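Local atomic coordinates of PHO85 cyclin-10 (Saccharomyces cerevisiae, PDB entry 4KRD), a protein that partners the cyclin-dependent kinase PHO85 as its cyclin, directing it to phosphorylate and restrain glycogen synthase GSY2. Residues A39-L50 and Y102-F113. Sequence-based numbering, arbitrary orientation.
Sequences ALANFKETIELL and YLVATFLIDTLF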
loop_
_atom_site.group_PDB
_atom_site.type_symbol
_atom_site.label_atom_id
_atom_site.label_comp_id
_atom_site.label_asym_id
_atom_site.label_seq_id
_atom_site.Cartn_x
_atom_site.Cartn_y
_atom_site.Cartn_z
ATOM N N ALA B 39 -5.886 -22.956 -7.051
ATOM C CA ALA B 39 -6.328 -21.575 -6.837
ATOM C C ALA B 39 -7.569 -21.271 -7.679
ATOM O O ALA B 39 -8.569 -20.744 -7.175
ATOM C CB ALA B 39 -5.208 -20.607 -7.175
ATOM N N LEU B 40 -7.502 -21.619 -8.964
ATOM C CA LEU B 40 -8.616 -21.417 -9.891
ATOM C C LEU B 40 -9.856 -22.214 -9.503
ATOM O O LEU B 40 -10.978 -21.711 -9.593
ATOM C CB LEU B 40 -8.206 -21.788 -11.316
ATOM C CG LEU B 40 -7.252 -20.838 -12.028
ATOM C CD1 LEU B 40 -6.940 -21.370 -13.409
ATOM C CD2 LEU B 40 -7.905 -19.474 -12.117
ATOM N N ALA B 41 -9.653 -23.462 -9.089
ATOM C CA ALA B 41 -10.756 -24.317 -8.655
ATOM C C ALA B 41 -11.428 -23.803 -7.375
ATOM O O ALA B 41 -12.651 -23.813 -7.262
ATOM C CB ALA B 41 -10.271 -25.761 -8.465
ATOM N N ASN B 42 -10.631 -23.356 -6.408
ATOM C CA ASN B 42 -11.190 -22.828 -5.168
ATOM C C ASN B 42 -12.015 -21.576 -5.425
ATOM O O ASN B 42 -13.022 -21.341 -4.768
ATOM C CB ASN B 42 -10.082 -22.535 -4.155
ATOM C CG ASN B 42 -9.353 -23.787 -3.719
ATOM O OD1 ASN B 42 -9.804 -24.904 -3.988
ATOM N ND2 ASN B 42 -8.222 -23.612 -3.047
ATOM N N PHE B 43 -11.570 -20.780 -6.392
ATOM C CA PHE B 43 -12.246 -19.557 -6.784
ATOM C C PHE B 43 -13.625 -19.916 -7.338
ATOM O O PHE B 43 -14.654 -19.438 -6.857
ATOM C CB PHE B 43 -11.382 -18.850 -7.839
ATOM C CG PHE B 43 -11.839 -17.462 -8.207
ATOM C CD1 PHE B 43 -12.658 -16.724 -7.367
ATOM C CD2 PHE B 43 -11.409 -16.881 -9.397
ATOM C CE1 PHE B 43 -13.054 -15.438 -7.708
ATOM C CE2 PHE B 43 -11.799 -15.598 -9.750
ATOM C CZ PHE B 43 -12.637 -14.880 -8.905
ATOM N N LYS B 44 -13.642 -20.775 -8.349
ATOM C CA LYS B 44 -14.893 -21.253 -8.941
ATOM C C LYS B 44 -15.822 -21.900 -7.917
ATOM O O LYS B 44 -17.022 -21.627 -7.893
ATOM C CB LYS B 44 -14.593 -22.230 -10.080
ATOM N N GLU B 45 -15.271 -22.743 -7.054
ATOM C CA GLU B 45 -16.109 -23.473 -6.097
ATOM C C GLU B 45 -16.710 -22.546 -5.037
ATOM O O GLU B 45 -17.836 -22.755 -4.578
ATOM C CB GLU B 45 -15.322 -24.617 -5.455
ATOM C CG GLU B 45 -16.196 -25.626 -4.729
ATOM C CD GLU B 45 -15.381 -26.701 -4.033
ATOM O OE1 GLU B 45 -14.147 -26.713 -4.208
ATOM O OE2 GLU B 45 -15.972 -27.531 -3.308
ATOM N N THR B 46 -15.968 -21.505 -4.660
ATOM C CA THR B 46 -16.484 -20.497 -3.733
ATOM C C THR B 46 -17.697 -19.817 -4.346
ATOM O O THR B 46 -18.719 -19.618 -3.683
ATOM C CB THR B 46 -15.410 -19.435 -3.389
ATOM O OG1 THR B 46 -14.284 -20.065 -2.763
ATOM C CG2 THR B 46 -15.970 -18.373 -2.447
ATOM N N ILE B 47 -17.585 -19.464 -5.621
ATOM C CA ILE B 47 -18.714 -18.881 -6.333
ATOM C C ILE B 47 -19.921 -19.835 -6.353
ATOM O O ILE B 47 -21.049 -19.441 -6.060
ATOM C CB ILE B 47 -18.344 -18.494 -7.767
ATOM C CG1 ILE B 47 -17.364 -17.314 -7.745
ATOM C CG2 ILE B 47 -19.614 -18.118 -8.525
ATOM C CD1 ILE B 47 -16.534 -17.157 -9.018
ATOM N N GLU B 48 -19.676 -21.096 -6.683
ATOM C CA GLU B 48 -20.769 -22.067 -6.712
ATOM C C GLU B 48 -21.467 -22.195 -5.367
ATOM O O GLU B 48 -22.687 -22.283 -5.319
ATOM C CB GLU B 48 -20.284 -23.422 -7.224
ATOM C CG GLU B 48 -19.927 -23.375 -8.700
ATOM C CD GLU B 48 -19.237 -24.635 -9.192
ATOM O OE1 GLU B 48 -19.189 -25.635 -8.428
ATOM O OE2 GLU B 48 -18.741 -24.617 -10.346
ATOM N N LEU B 49 -20.707 -22.186 -4.272
ATOM C CA LEU B 49 -21.316 -22.308 -2.942
ATOM C C LEU B 49 -22.068 -21.053 -2.513
ATOM O O LEU B 49 -23.135 -21.134 -1.904
ATOM C CB LEU B 49 -20.290 -22.737 -1.896
ATOM C CG LEU B 49 -19.741 -24.143 -2.129
ATOM C CD1 LEU B 49 -18.602 -24.464 -1.190
ATOM C CD2 LEU B 49 -20.863 -25.188 -2.002
ATOM N N LEU B 50 -21.535 -19.883 -2.849
ATOM C CA LEU B 50 -22.262 -18.656 -2.576
ATOM C C LEU B 50 -23.598 -18.651 -3.324
ATOM O O LEU B 50 -24.617 -18.208 -2.797
ATOM C CB LEU B 50 -21.414 -17.438 -2.961
ATOM C CG LEU B 50 -20.234 -17.258 -2.014
ATOM C CD1 LEU B 50 -19.268 -16.180 -2.542
ATOM C CD2 LEU B 50 -20.782 -16.909 -0.637
ATOM N N TYR B 102 -5.486 -15.287 -7.711
ATOM C CA TYR B 102 -6.781 -15.914 -7.537
ATOM C C TYR B 102 -7.150 -16.111 -6.062
ATOM O O TYR B 102 -8.328 -16.053 -5.708
ATOM C CB TYR B 102 -6.847 -17.214 -8.352
ATOM C CG TYR B 102 -6.572 -16.940 -9.816
ATOM C CD1 TYR B 102 -7.468 -16.193 -10.568
ATOM C CD2 TYR B 102 -5.411 -17.387 -10.431
ATOM C CE1 TYR B 102 -7.235 -15.913 -11.883
ATOM C CE2 TYR B 102 -5.167 -17.118 -11.773
ATOM C CZ TYR B 102 -6.092 -16.383 -12.490
ATOM O OH TYR B 102 -5.896 -16.087 -13.820
ATOM N N LEU B 103 -6.154 -16.309 -5.201
ATOM C CA LEU B 103 -6.425 -16.408 -3.767
ATOM C C LEU B 103 -6.969 -15.078 -3.251
ATOM O O LEU B 103 -7.945 -15.043 -2.501
ATOM C CB LEU B 103 -5.173 -16.802 -2.982
ATOM C CG LEU B 103 -4.461 -18.091 -3.413
ATOM C CD1 LEU B 103 -3.137 -18.271 -2.661
ATOM C CD2 LEU B 103 -5.373 -19.293 -3.231
ATOM N N VAL B 104 -6.342 -13.985 -3.668
ATOM C CA VAL B 104 -6.825 -12.657 -3.293
ATOM C C VAL B 104 -8.199 -12.386 -3.922
ATOM O O VAL B 104 -9.089 -11.821 -3.280
ATOM C CB VAL B 104 -5.815 -11.537 -3.672
ATOM C CG1 VAL B 104 -6.470 -10.174 -3.552
ATOM C CG2 VAL B 104 -4.548 -11.594 -2.768
ATOM N N ALA B 105 -8.369 -12.787 -5.180
ATOM C CA ALA B 105 -9.659 -12.650 -5.846
ATOM C C ALA B 105 -10.741 -13.369 -5.066
ATOM O O ALA B 105 -11.873 -12.872 -4.918
ATOM C CB ALA B 105 -9.590 -13.196 -7.275
ATOM N N THR B 106 -10.407 -14.563 -4.592
ATOM C CA THR B 106 -11.361 -15.349 -3.822
ATOM C C THR B 106 -11.703 -14.650 -2.509
ATOM O O THR B 106 -12.870 -14.599 -2.107
ATOM C CB THR B 106 -10.844 -16.775 -3.542
ATOM O OG1 THR B 106 -10.550 -17.435 -4.777
ATOM C CG2 THR B 106 -11.898 -17.594 -2.763
ATOM N N PHE B 107 -10.696 -14.094 -1.847
ATOM C CA PHE B 107 -10.955 -13.406 -0.594
ATOM C C PHE B 107 -11.804 -12.159 -0.792
ATOM O O PHE B 107 -12.594 -11.804 0.080
ATOM C CB PHE B 107 -9.669 -13.037 0.170
ATOM C CG PHE B 107 -9.958 -12.462 1.522
ATOM C CD1 PHE B 107 -10.250 -13.304 2.593
ATOM C CD2 PHE B 107 -10.008 -11.087 1.718
ATOM C CE1 PHE B 107 -10.563 -12.786 3.844
ATOM C CE2 PHE B 107 -10.333 -10.558 2.971
ATOM C CZ PHE B 107 -10.606 -11.411 4.032
ATOM N N LEU B 108 -11.642 -11.482 -1.927
ATOM C CA LEU B 108 -12.469 -10.312 -2.220
ATOM C C LEU B 108 -13.955 -10.696 -2.297
ATOM O O LEU B 108 -14.822 -9.997 -1.761
ATOM C CB LEU B 108 -12.012 -9.606 -3.513
ATOM C CG LEU B 108 -10.621 -8.948 -3.482
ATOM C CD1 LEU B 108 -10.263 -8.328 -4.842
ATOM C CD2 LEU B 108 -10.538 -7.895 -2.377
ATOM N N ILE B 109 -14.261 -11.808 -2.964
ATOM C CA ILE B 109 -15.648 -12.238 -3.013
ATOM C C ILE B 109 -16.127 -12.748 -1.644
ATOM O O ILE B 109 -17.266 -12.489 -1.253
ATOM C CB ILE B 109 -15.918 -13.255 -4.156
ATOM C CG1 ILE B 109 -15.099 -14.527 -3.965
ATOM C CG2 ILE B 109 -15.612 -12.631 -5.525
ATOM C CD1 ILE B 109 -15.607 -15.695 -4.838
ATOM N N ASP B 110 -15.248 -13.448 -0.921
ATOM C CA ASP B 110 -15.471 -13.850 0.480
ATOM C C ASP B 110 -15.906 -12.675 1.331
ATOM O O ASP B 110 -16.868 -12.752 2.072
ATOM C CB ASP B 110 -14.170 -14.368 1.124
ATOM C CG ASP B 110 -13.806 -15.791 0.705
ATOM O OD1 ASP B 110 -14.713 -16.576 0.362
ATOM O OD2 ASP B 110 -12.594 -16.123 0.759
ATOM N N THR B 111 -15.155 -11.575 1.253
ATOM C CA THR B 111 -15.428 -10.463 2.142
ATOM C C THR B 111 -16.641 -9.648 1.693
ATOM O O THR B 111 -17.284 -8.972 2.500
ATOM C CB THR B 111 -14.159 -9.588 2.361
ATOM O OG1 THR B 111 -14.344 -8.746 3.507
ATOM C CG2 THR B 111 -13.881 -8.744 1.132
ATOM N N LEU B 112 -16.966 -9.710 0.407
ATOM C CA LEU B 112 -18.186 -9.070 -0.071
ATOM C C LEU B 112 -19.439 -9.819 0.425
ATOM O O LEU B 112 -20.441 -9.204 0.833
ATOM C CB LEU B 112 -18.180 -8.992 -1.604
ATOM C CG LEU B 112 -19.402 -8.393 -2.315
ATOM C CD1 LEU B 112 -19.826 -7.042 -1.719
ATOM C CD2 LEU B 112 -19.179 -8.290 -3.838
ATOM N N PHE B 113 -19.391 -11.147 0.394
ATOM C CA PHE B 113 -20.632 -11.925 0.587
ATOM C C PHE B 113 -20.799 -12.537 1.981
ATOM O O PHE B 113 -21.904 -12.912 2.363
ATOM C CB PHE B 113 -20.767 -13.006 -0.497
ATOM C CG PHE B 113 -21.045 -12.450 -1.865
ATOM C CD1 PHE B 113 -22.304 -11.979 -2.187
ATOM C CD2 PHE B 113 -20.042 -12.366 -2.819
ATOM C CE1 PHE B 113 -22.561 -11.442 -3.438
ATOM C CE2 PHE B 113 -20.305 -11.831 -4.073
ATOM C CZ PHE B 113 -21.567 -11.367 -4.375
HETATM O O HOH W 1 -8.496 -19.441 -4.848
HETATM O O HOH W 2 -13.469 -19.069 -0.211
#
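Leu40 CD2 stands over the centre of one face of the Tyr102 ring, 3.4 Å from its centroid and 1° off the normal, a CH-pi contact in which the methyl is nearly equidistant from all six ring carbons. On the Phe43 ring, Ala105 CB lies over one face, displaced toward the rim and nearest CZ (3.8 Å), while Ile109 CD1 meets the ring edge at CE1. Phe43 reaches this place because its CG is anti to the backbone N (chi1 -171°); the ring thereby enters a hole formed by Tyr102, Ala105, Thr106 and Ile109. The reciprocal knob is Ile109, whose CD1 packs among Phe43, Thr46, Ile47 and Leu50, 3.6 Å from Thr46 CG2, so the interlock is knobs-into-holes in both directions. Farther along, Leu50 CD1 rests against Phe113 CD2.

No direct hydrogen bond joins residues 39-50 to 102-113; two waters do the bridging. One donates to Ala39 O and Thr106 OG1, the other to Thr46 OG1 (2.9 Å) and Asp110 OD1 (2.8 Å). Both threonine hydroxyls also donate within their own helices, Thr46 OG1 to Asn42 O at 2.7 Å and Thr106 OG1 to Tyr102 O, so each buried hydroxyl has two partners.

The axes of 39-50 and 102-113 run nearly parallel, 14° apart and 8.9 Å at closest approach, in the buried centre of this cyclin-box domain. Helix 130-148 packs against Ile47 and Leu112, helix 189-203 against Asn42 and Asp110, and helix 166-180 against Leu112, while Phe113 pairs through its backbone with Lys125, just beyond strand 122-124.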